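Local coordinates for cryptochrome DASH, chloroplastic/mitochondrial (Arabidopsis thaliana, PDB 2J4D), which binds FAD and a folate light antenna, repairs cyclobutane pyrimidine dimers in single-stranded DNA and may act as a blue-light photoreceptor, at residues Asn55-Lys60 / Phe140-Thr145; Met177-Asp182 / Ser206-Thr211; Tyr262-Asp267 / Tyr303-Arg308. All coordinates share one frame; numbering follows the deposited sequence.

Contact 1 (Asn55-Lys60 / Phe140-Thr145); sequences NDALYK and FAHKET
The N-terminal photolyase/cryptochrome alpha/beta domain is a parallel sheet flanked by helices, and here the first turn of helix 56-63 lies against strand 138-142. The axes of the short segments 56-60 and 140-142 run nearly antiparallel, 7.6 Å apart at closest approach, and the CA atoms of Ala57 and Ala141 are the closest across the two segments. Asn55 is the N-cap of the helix. Its CG stands anti to the backbone N (chi1 -173°), which turns OD1 back over the helix start, where it accepts a nearly straight hydrogen bond of 2.9 Å from Leu58 N. The same oxygen takes a second, more bent bond from the strand: His142 NE2 donates to Asn55 OD1 at 3.2 Å, with 140° at the hydrogen. Neither donor lies in the amide plane; by accepting both, OD1 joins the helix cap to the strand. The His142 ring comes in with CG beside its own backbone N (chi1 -83°) and presents one face to the methyl of Ala57, a CH-pi contact with CB 3.9 Å from the ring centroid. His142 ND1 is hydrogen-bonded to the carbonyl of Ile172, so both ring nitrogens are engaged and the ring's rotation is fixed. At Lys60, further along the helix, the Phe140 ring lies beneath the backbone, with Lys60 C over one face near the rim. Asp56, whose backbone N lies at the edge of the His142 ring, sends its carboxylate to Thr211 and Arg300. Strand 138-142 is flanked by strands 41-46 and 168-172, Phe140 being hydrogen-bonded through its backbone to Ile43 and Trp45, and Ala141 to Glu170 and Ile172; helix 56-63 lies along this part of the sheet, Leu58 reaching Leu44 of strand 41-46.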
loop_
_atom_site.group_PDB
_atom_site.type_symbol
_atom_site.label_atom_id
_atom_site.label_comp_id
_atom_site.label_asym_id
_atom_site.label_seq_id
_atom_site.Cartn_x
_atom_site.Cartn_y
_atom_site.Cartn_z
ATOM N N ASN A 55 -7.938 3.736 -14.291
ATOM C CA ASN A 55 -7.044 2.626 -14.594
ATOM C C ASN A 55 -6.635 2.708 -16.065
ATOM O O ASN A 55 -7.412 2.322 -16.942
ATOM C CB ASN A 55 -7.759 1.293 -14.342
ATOM C CG ASN A 55 -6.826 0.098 -14.473
ATOM O OD1 ASN A 55 -5.918 0.100 -15.292
ATOM N ND2 ASN A 55 -7.061 -0.928 -13.673
ATOM N N ASP A 56 -5.425 3.209 -16.325
ATOM C CA ASP A 56 -4.918 3.344 -17.690
ATOM C C ASP A 56 -4.706 2.025 -18.416
ATOM O O ASP A 56 -4.849 1.960 -19.642
ATOM C CB ASP A 56 -3.596 4.116 -17.710
ATOM C CG ASP A 56 -3.788 5.597 -17.512
ATOM O OD1 ASP A 56 -4.818 6.126 -17.974
ATOM O OD2 ASP A 56 -2.908 6.236 -16.908
ATOM N N ALA A 57 -4.334 0.980 -17.683
ATOM C CA ALA A 57 -4.127 -0.316 -18.330
ATOM C C ALA A 57 -5.472 -0.808 -18.870
ATOM O O ALA A 57 -5.564 -1.279 -20.008
ATOM C CB ALA A 57 -3.536 -1.322 -17.336
ATOM N N LEU A 58 -6.510 -0.695 -18.045
ATOM C CA LEU A 58 -7.861 -1.090 -18.431
ATOM C C LEU A 58 -8.323 -0.236 -19.611
ATOM O O LEU A 58 -8.895 -0.741 -20.576
ATOM C CB LEU A 58 -8.824 -0.890 -17.259
ATOM C CG LEU A 58 -10.319 -1.055 -17.552
ATOM C CD1 LEU A 58 -10.597 -2.467 -18.038
ATOM C CD2 LEU A 58 -11.130 -0.764 -16.290
ATOM N N TYR A 59 -8.080 1.068 -19.539
ATOM C CA TYR A 59 -8.494 1.929 -20.639
ATOM C C TYR A 59 -7.798 1.559 -21.952
ATOM O O TYR A 59 -8.443 1.468 -22.999
ATOM C CB TYR A 59 -8.208 3.404 -20.336
ATOM C CG TYR A 59 -8.746 4.307 -21.421
ATOM C CD1 TYR A 59 -10.069 4.743 -21.396
ATOM C CD2 TYR A 59 -7.966 4.637 -22.526
ATOM C CE1 TYR A 59 -10.605 5.481 -22.446
ATOM C CE2 TYR A 59 -8.493 5.370 -23.583
ATOM C CZ TYR A 59 -9.814 5.785 -23.535
ATOM O OH TYR A 59 -10.350 6.480 -24.592
ATOM N N LYS A 60 -6.485 1.359 -21.903
ATOM C CA LYS A 60 -5.733 1.025 -23.114
ATOM C C LYS A 60 -6.132 -0.335 -23.675
ATOM O O LYS A 60 -6.152 -0.538 -24.898
ATOM C CB LYS A 60 -4.229 1.069 -22.826
ATOM C CG LYS A 60 -3.331 0.777 -24.029
ATOM C CD LYS A 60 -3.650 1.657 -25.237
ATOM C CE LYS A 60 -2.539 1.605 -26.288
ATOM N NZ LYS A 60 -1.629 2.792 -26.211
ATOM N N PHE A 140 -1.986 -6.543 -21.319
ATOM C CA PHE A 140 -1.738 -5.233 -20.721
ATOM C C PHE A 140 -1.607 -5.368 -19.208
ATOM O O PHE A 140 -2.304 -6.168 -18.587
ATOM C CB PHE A 140 -2.907 -4.286 -21.022
ATOM C CG PHE A 140 -2.876 -3.703 -22.402
ATOM C CD1 PHE A 140 -2.057 -2.619 -22.690
ATOM C CD2 PHE A 140 -3.653 -4.247 -23.420
ATOM C CE1 PHE A 140 -2.011 -2.081 -23.978
ATOM C CE2 PHE A 140 -3.615 -3.718 -24.708
ATOM C CZ PHE A 140 -2.792 -2.631 -24.987
ATOM N N ALA A 141 -0.716 -4.577 -18.621
ATOM C CA ALA A 141 -0.528 -4.589 -17.179
ATOM C C ALA A 141 0.216 -3.326 -16.785
ATOM O O ALA A 141 0.812 -2.655 -17.629
ATOM C CB ALA A 141 0.269 -5.815 -16.752
ATOM N N HIS A 142 0.166 -2.997 -15.503
ATOM C CA HIS A 142 0.878 -1.831 -15.017
ATOM C C HIS A 142 2.317 -2.223 -14.762
ATOM O O HIS A 142 2.601 -3.340 -14.335
ATOM C CB HIS A 142 0.240 -1.311 -13.733
ATOM C CG HIS A 142 -0.945 -0.436 -13.979
ATOM N ND1 HIS A 142 -0.841 0.799 -14.583
ATOM C CD2 HIS A 142 -2.259 -0.621 -13.723
ATOM C CE1 HIS A 142 -2.043 1.339 -14.687
ATOM N NE2 HIS A 142 -2.923 0.497 -14.172
ATOM N N LYS A 143 3.220 -1.290 -15.033
ATOM C CA LYS A 143 4.647 -1.501 -14.840
ATOM C C LYS A 143 4.982 -1.435 -13.358
ATOM O O LYS A 143 4.485 -0.559 -12.645
ATOM C CB LYS A 143 5.425 -0.402 -15.568
ATOM C CG LYS A 143 6.950 -0.536 -15.492
ATOM C CD LYS A 143 7.458 -1.565 -16.503
ATOM C CE LYS A 143 8.963 -1.772 -16.386
ATOM N NZ LYS A 143 9.308 -2.491 -15.124
ATOM N N GLU A 144 5.800 -2.364 -12.883
ATOM C CA GLU A 144 6.215 -2.328 -11.485
ATOM C C GLU A 144 7.688 -1.920 -11.456
ATOM O O GLU A 144 8.326 -1.807 -12.508
ATOM C CB GLU A 144 5.989 -3.682 -10.814
ATOM C CG GLU A 144 4.528 -3.931 -10.477
ATOM C CD GLU A 144 4.024 -3.057 -9.326
ATOM O OE1 GLU A 144 4.757 -2.144 -8.891
ATOM O OE2 GLU A 144 2.887 -3.286 -8.854
ATOM N N THR A 145 8.239 -1.706 -10.268
ATOM C CA THR A 145 9.620 -1.240 -10.190
ATOM C C THR A 145 10.688 -2.115 -9.535
ATOM O O THR A 145 11.852 -2.050 -9.929
ATOM C CB THR A 145 9.683 0.137 -9.486
ATOM O OG1 THR A 145 9.158 0.016 -8.157
ATOM C CG2 THR A 145 8.874 1.176 -10.249
#

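Contact 2 (Met177-Asp182 / Ser206-Thr211); sequences MYHKDD and SIRSST
Charge and stacking dominate at Arg208. Its chain is extended from CG to NE and grips Asp182 side-on: NE donates to OD2 at 2.8 Å along the syn lone pair, while NH2 reaches OD1 at 3.1 Å from above the carboxylate plane. The guanidinium also lies flat on the His179 ring, planes 9° apart and centres separated by 3.8 Å. That ring is held in turn by Asp181 N, which donates in the ring plane to His179 ND1, 3.0 Å away.

Apolar packing centres on Ile207. Its CG1 sits over one face of Tyr178 toward the rim, 4.0 Å from the ring centroid, and its CD1 meets Met177 CG at 3.7 Å.

Three waters complete the seam. One links Met177 O to Arg208 N, another joins His179 N, Asp182 OD2 and Ser206 O, and the third bridges Asp181 OD2 and Arg208 NH2.

Asp330 of helix 317-339 accepts from the backbone N of Met177 and of Tyr178. The arrangement packs together two largely irregular segments that precede and follow helix 194-204, consistent with the long connection between the alpha/beta and helical domains in photolyases and cryptochromes.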
loop_
_atom_site.group_PDB
_atom_site.type_symbol
_atom_site.label_atom_id
_atom_site.label_comp_id
_atom_site.label_asym_id
_atom_site.label_seq_id
_atom_site.Cartn_x
_atom_site.Cartn_y
_atom_site.Cartn_z
ATOM N N MET A 177 1.300 9.921 -8.482
ATOM C CA MET A 177 0.488 11.121 -8.667
ATOM C C MET A 177 1.077 11.927 -9.807
ATOM O O MET A 177 0.350 12.438 -10.651
ATOM C CB MET A 177 0.433 11.968 -7.397
ATOM C CG MET A 177 -0.640 13.053 -7.456
ATOM S SD MET A 177 -1.074 13.654 -5.819
ATOM C CE MET A 177 0.463 14.465 -5.333
ATOM N N TYR A 178 2.399 12.055 -9.807
ATOM C CA TYR A 178 3.099 12.718 -10.891
ATOM C C TYR A 178 3.573 11.575 -11.788
ATOM O O TYR A 178 4.186 10.623 -11.311
ATOM C CB TYR A 178 4.305 13.511 -10.379
ATOM C CG TYR A 178 3.920 14.806 -9.718
ATOM C CD1 TYR A 178 3.747 14.883 -8.338
ATOM C CD2 TYR A 178 3.691 15.954 -10.479
ATOM C CE1 TYR A 178 3.354 16.075 -7.729
ATOM C CE2 TYR A 178 3.296 17.155 -9.878
ATOM C CZ TYR A 178 3.130 17.203 -8.504
ATOM O OH TYR A 178 2.741 18.378 -7.907
ATOM N N HIS A 179 3.292 11.672 -13.080
ATOM C CA HIS A 179 3.675 10.632 -14.031
ATOM C C HIS A 179 5.177 10.614 -14.306
ATOM O O HIS A 179 5.803 11.663 -14.442
ATOM C CB HIS A 179 2.902 10.831 -15.342
ATOM C CG HIS A 179 2.883 9.623 -16.227
ATOM N ND1 HIS A 179 4.002 9.161 -16.882
ATOM C CD2 HIS A 179 1.874 8.787 -16.568
ATOM C CE1 HIS A 179 3.686 8.091 -17.591
ATOM N NE2 HIS A 179 2.400 7.844 -17.419
ATOM N N LYS A 180 5.753 9.419 -14.405
ATOM C CA LYS A 180 7.186 9.289 -14.654
ATOM C C LYS A 180 7.644 10.046 -15.910
ATOM O O LYS A 180 8.702 10.679 -15.908
ATOM C CB LYS A 180 7.562 7.807 -14.778
ATOM C CG LYS A 180 9.068 7.541 -14.826
ATOM C CD LYS A 180 9.363 6.042 -14.720
ATOM C CE LYS A 180 9.553 5.393 -16.077
ATOM N NZ LYS A 180 10.862 5.768 -16.688
ATOM N N ASP A 181 6.845 9.986 -16.973
ATOM C CA ASP A 181 7.187 10.646 -18.230
ATOM C C ASP A 181 7.140 12.171 -18.175
ATOM O O ASP A 181 7.714 12.838 -19.044
ATOM C CB ASP A 181 6.257 10.178 -19.352
ATOM C CG ASP A 181 6.407 8.707 -19.659
ATOM O OD1 ASP A 181 7.448 8.134 -19.299
ATOM O OD2 ASP A 181 5.487 8.131 -20.272
ATOM N N ASP A 182 6.466 12.721 -17.163
ATOM C CA ASP A 182 6.332 14.172 -17.030
ATOM C C ASP A 182 7.360 14.820 -16.112
ATOM O O ASP A 182 7.395 16.046 -16.006
ATOM C CB ASP A 182 4.940 14.555 -16.498
ATOM C CG ASP A 182 3.807 14.101 -17.395
ATOM O OD1 ASP A 182 4.018 13.938 -18.613
ATOM O OD2 ASP A 182 2.683 13.926 -16.876
ATOM N N SER A 206 2.703 19.149 -13.803
ATOM C CA SER A 206 1.270 19.219 -13.577
ATOM C C SER A 206 0.834 17.791 -13.271
ATOM O O SER A 206 1.497 16.828 -13.673
ATOM C CB SER A 206 0.534 19.702 -14.832
ATOM O OG SER A 206 0.754 21.079 -15.059
ATOM N N ILE A 207 -0.272 17.657 -12.550
ATOM C CA ILE A 207 -0.815 16.348 -12.227
ATOM C C ILE A 207 -1.882 16.095 -13.289
ATOM O O ILE A 207 -2.736 16.946 -13.528
ATOM C CB ILE A 207 -1.461 16.347 -10.822
ATOM C CG1 ILE A 207 -0.379 16.551 -9.756
ATOM C CG2 ILE A 207 -2.194 15.028 -10.579
ATOM C CD1 ILE A 207 -0.925 16.673 -8.345
ATOM N N ARG A 208 -1.826 14.944 -13.947
ATOM C CA ARG A 208 -2.801 14.632 -14.987
ATOM C C ARG A 208 -4.181 14.355 -14.410
ATOM O O ARG A 208 -4.303 13.847 -13.292
ATOM C CB ARG A 208 -2.360 13.402 -15.784
ATOM C CG ARG A 208 -0.988 13.524 -16.436
ATOM C CD ARG A 208 -0.662 12.263 -17.210
ATOM N NE ARG A 208 0.660 12.301 -17.834
ATOM C CZ ARG A 208 1.080 11.409 -18.729
ATOM N NH1 ARG A 208 0.285 10.418 -19.103
ATOM N NH2 ARG A 208 2.290 11.508 -19.255
ATOM N N SER A 209 -5.217 14.694 -15.176
ATOM C CA SER A 209 -6.592 14.428 -14.762
ATOM C C SER A 209 -6.689 12.910 -14.705
ATOM O O SER A 209 -5.939 12.212 -15.392
ATOM C CB SER A 209 -7.585 14.954 -15.809
ATOM O OG SER A 209 -7.467 16.354 -15.973
ATOM N N SER A 210 -7.601 12.389 -13.895
ATOM C CA SER A 210 -7.740 10.946 -13.810
ATOM C C SER A 210 -8.351 10.457 -15.123
ATOM O O SER A 210 -9.106 11.182 -15.771
ATOM C CB SER A 210 -8.626 10.564 -12.617
ATOM O OG SER A 210 -9.961 10.982 -12.810
ATOM N N THR A 211 -8.002 9.243 -15.527
ATOM C CA THR A 211 -8.530 8.679 -16.764
ATOM C C THR A 211 -9.992 8.251 -16.591
ATOM O O THR A 211 -10.332 7.541 -15.638
ATOM C CB THR A 211 -7.671 7.473 -17.211
ATOM O OG1 THR A 211 -6.346 7.933 -17.517
ATOM C CG2 THR A 211 -8.265 6.805 -18.444
HETATM O O HOH W 1 0.010 12.913 -13.279
HETATM O O HOH W 2 2.278 14.156 -14.253
HETATM O O HOH W 3 3.406 9.551 -21.060
#

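Contact 3 (Tyr262-Asp267 / Tyr303-Arg308); sequences YFWKKD and YEEVQR
Two aromatic side chains near the C-terminal end of helix 252-265 reach across to helix 299-312, one making apolar contacts and the other polar ones. Phe263 and Trp264 both have CG anti to the carbonyl carbon, so each ring is directed at the other helix. Phe263 meets it with its CE2-CZ side: CE2 lies 3.6 Å from Val306 CG2, the methyl branch beside the valine N, and Glu305 CB comes to the ring edge. Trp264 uses the pyrrole N-H, with NE1 donating to Glu305 OE1 at 3.0 Å, close to the C-O axis and 24° out of the indole plane. Glu305 gets there by bending at chi2 (-66°), which curls its carboxylate back toward the indole and toward Arg308, three residues further along the same helix. Arg308 has CG anti to its backbone N and a bend at chi3 that folds the guanidinium back, so that it grips Glu305 end-on: NH1 to OE2 at 2.6 Å, nearly straight, and NH2 to OE1 at 2.9 Å. OE1 thus accepts from both Trp264 and Arg308. The folded guanidinium also lies over one face of the indole toward the rim, planes 15° apart, with Arg308 CZ 3.7 Å from Trp264 CZ2. An alanine at Arg308 would remove both grips on the carboxylate and the cover over the indole, and would probably leave Glu305 less firmly aimed at Trp264. Within helix 299-312, Ile302 also packs on Phe263, and Tyr309 makes an edge-to-face contact with Trp264. Beyond the two helices, the Phe263 ring meets Phe288, which probably belongs to the FAD site, while helix 12-26 flanks the polar side, its Tyr26 hydrogen-bonded to Glu305 OE2 and touching Arg308.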
loop_
_atom_site.group_PDB
_atom_site.type_symbol
_atom_site.label_atom_id
_atom_site.label_comp_id
_atom_site.label_asym_id
_atom_site.label_seq_id
_atom_site.Cartn_x
_atom_site.Cartn_y
_atom_site.Cartn_z
ATOM N N TYR A 262 -13.670 10.370 4.973
ATOM C CA TYR A 262 -12.686 11.263 5.567
ATOM C C TYR A 262 -12.802 12.697 5.061
ATOM O O TYR A 262 -12.790 13.647 5.846
ATOM C CB TYR A 262 -11.274 10.737 5.294
ATOM C CG TYR A 262 -10.207 11.476 6.067
ATOM C CD1 TYR A 262 -10.100 11.332 7.450
ATOM C CD2 TYR A 262 -9.339 12.360 5.426
ATOM C CE1 TYR A 262 -9.156 12.060 8.180
ATOM C CE2 TYR A 262 -8.393 13.093 6.147
ATOM C CZ TYR A 262 -8.313 12.937 7.525
ATOM O OH TYR A 262 -7.406 13.678 8.243
ATOM N N PHE A 263 -12.917 12.852 3.748
ATOM C CA PHE A 263 -13.022 14.170 3.140
ATOM C C PHE A 263 -14.361 14.862 3.348
ATOM O O PHE A 263 -14.432 15.971 3.881
ATOM C CB PHE A 263 -12.807 14.090 1.619
ATOM C CG PHE A 263 -11.374 13.945 1.196
ATOM C CD1 PHE A 263 -10.380 13.635 2.119
ATOM C CD2 PHE A 263 -11.025 14.091 -0.140
ATOM C CE1 PHE A 263 -9.052 13.470 1.715
ATOM C CE2 PHE A 263 -9.699 13.927 -0.560
ATOM C CZ PHE A 263 -8.713 13.616 0.370
ATOM N N TRP A 264 -15.420 14.189 2.915
ATOM C CA TRP A 264 -16.743 14.776 2.925
ATOM C C TRP A 264 -17.672 14.554 4.105
ATOM O O TRP A 264 -18.088 15.518 4.748
ATOM C CB TRP A 264 -17.440 14.384 1.623
ATOM C CG TRP A 264 -16.604 14.712 0.400
ATOM C CD1 TRP A 264 -15.784 13.858 -0.301
ATOM C CD2 TRP A 264 -16.468 15.996 -0.224
ATOM N NE1 TRP A 264 -15.149 14.539 -1.317
ATOM C CE2 TRP A 264 -15.550 15.851 -1.292
ATOM C CE3 TRP A 264 -17.033 17.260 0.021
ATOM C CZ2 TRP A 264 -15.184 16.924 -2.120
ATOM C CZ3 TRP A 264 -16.669 18.331 -0.806
ATOM C CH2 TRP A 264 -15.754 18.153 -1.862
ATOM N N LYS A 265 -18.014 13.304 4.387
ATOM C CA LYS A 265 -18.924 13.025 5.491
ATOM C C LYS A 265 -18.418 13.580 6.819
ATOM O O LYS A 265 -19.151 14.274 7.531
ATOM C CB LYS A 265 -19.168 11.521 5.616
ATOM C CG LYS A 265 -20.193 11.176 6.687
ATOM C CD LYS A 265 -20.456 9.685 6.762
ATOM C CE LYS A 265 -21.342 9.356 7.963
ATOM N NZ LYS A 265 -21.571 7.894 8.093
ATOM N N LYS A 266 -17.169 13.281 7.153
ATOM C CA LYS A 266 -16.591 13.755 8.400
ATOM C C LYS A 266 -15.898 15.105 8.281
ATOM O O LYS A 266 -15.575 15.721 9.297
ATOM C CB LYS A 266 -15.622 12.716 8.968
ATOM C CG LYS A 266 -16.323 11.457 9.444
ATOM C CD LYS A 266 -15.335 10.440 9.980
ATOM C CE LYS A 266 -16.056 9.386 10.789
ATOM N NZ LYS A 266 -16.748 10.035 11.939
ATOM N N ASP A 267 -15.665 15.555 7.050
ATOM C CA ASP A 267 -15.038 16.860 6.814
ATOM C C ASP A 267 -13.752 17.020 7.636
ATOM O O ASP A 267 -13.496 18.069 8.226
ATOM C CB ASP A 267 -16.061 17.956 7.166
ATOM C CG ASP A 267 -15.717 19.316 6.572
ATOM O OD1 ASP A 267 -15.075 19.373 5.502
ATOM O OD2 ASP A 267 -16.120 20.333 7.175
ATOM N N TYR A 303 -6.398 13.397 -5.781
ATOM C CA TYR A 303 -6.092 14.794 -6.088
ATOM C C TYR A 303 -7.327 15.545 -6.589
ATOM O O TYR A 303 -7.591 16.679 -6.180
ATOM C CB TYR A 303 -4.980 14.875 -7.139
ATOM C CG TYR A 303 -4.673 16.286 -7.581
ATOM C CD1 TYR A 303 -4.182 17.230 -6.680
ATOM C CD2 TYR A 303 -4.886 16.686 -8.901
ATOM C CE1 TYR A 303 -3.910 18.547 -7.083
ATOM C CE2 TYR A 303 -4.617 17.998 -9.312
ATOM C CZ TYR A 303 -4.134 18.917 -8.398
ATOM O OH TYR A 303 -3.891 20.211 -8.792
ATOM N N GLU A 304 -8.090 14.920 -7.473
ATOM C CA GLU A 304 -9.282 15.573 -7.984
ATOM C C GLU A 304 -10.314 15.778 -6.885
ATOM O O GLU A 304 -11.042 16.766 -6.902
ATOM C CB GLU A 304 -9.874 14.776 -9.146
ATOM C CG GLU A 304 -9.053 14.925 -10.417
ATOM C CD GLU A 304 -9.792 14.478 -11.665
ATOM O OE1 GLU A 304 -9.376 13.475 -12.273
ATOM O OE2 GLU A 304 -10.790 15.135 -12.035
ATOM N N GLU A 305 -10.373 14.854 -5.927
ATOM C CA GLU A 305 -11.313 14.983 -4.817
ATOM C C GLU A 305 -10.856 16.137 -3.925
ATOM O O GLU A 305 -11.681 16.905 -3.414
ATOM C CB GLU A 305 -11.376 13.680 -4.016
ATOM C CG GLU A 305 -12.140 12.574 -4.720
ATOM C CD GLU A 305 -13.622 12.893 -4.866
ATOM O OE1 GLU A 305 -14.288 13.123 -3.835
ATOM O OE2 GLU A 305 -14.123 12.911 -6.010
ATOM N N VAL A 306 -9.543 16.253 -3.736
ATOM C CA VAL A 306 -8.978 17.348 -2.943
ATOM C C VAL A 306 -9.271 18.691 -3.638
ATOM O O VAL A 306 -9.593 19.688 -2.982
ATOM C CB VAL A 306 -7.443 17.197 -2.776
ATOM C CG1 VAL A 306 -6.845 18.481 -2.199
ATOM C CG2 VAL A 306 -7.126 16.027 -1.853
ATOM N N GLN A 307 -9.155 18.721 -4.962
ATOM C CA GLN A 307 -9.434 19.949 -5.707
ATOM C C GLN A 307 -10.883 20.361 -5.499
ATOM O O GLN A 307 -11.186 21.541 -5.297
ATOM C CB GLN A 307 -9.210 19.748 -7.207
ATOM C CG GLN A 307 -7.762 19.653 -7.658
ATOM C CD GLN A 307 -7.676 19.438 -9.160
ATOM O OE1 GLN A 307 -8.205 18.451 -9.695
ATOM N NE2 GLN A 307 -7.022 20.365 -9.852
ATOM N N ARG A 308 -11.786 19.391 -5.572
ATOM C CA ARG A 308 -13.196 19.691 -5.391
ATOM C C ARG A 308 -13.453 20.181 -3.969
ATOM O O ARG A 308 -14.235 21.115 -3.754
ATOM C CB ARG A 308 -14.062 18.465 -5.702
ATOM C CG ARG A 308 -15.544 18.833 -5.778
ATOM C CD ARG A 308 -16.409 17.774 -6.448
ATOM N NE ARG A 308 -16.842 16.738 -5.517
ATOM C CZ ARG A 308 -16.232 15.572 -5.374
ATOM N NH1 ARG A 308 -15.166 15.298 -6.111
ATOM N NH2 ARG A 308 -16.689 14.684 -4.497
#

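Contacts 1 and 2 both belong to the N-terminal, photolyase-family part of the chain, whereas contact 3 joins two helices further along. Contact 3 is the most buried, and contacts 1 and 2 are only partly so. Contact 1 fastens a helix to its sheet through a shared cap oxygen, contact 2 clasps two loops with water and a stacked salt bridge on its more exposed side, and contact 3 pairs apolar packing with a carboxylate that accepts from both indole and guanidinium. Contact 2 lies between the others: its Ile207 and Ser210 rest on Tyr303 and Glu304 of helix 299-312, one side of contact 3, while Thr211 meets Asp56 on the helix of contact 1. Contacts 1 and 3 do not touch.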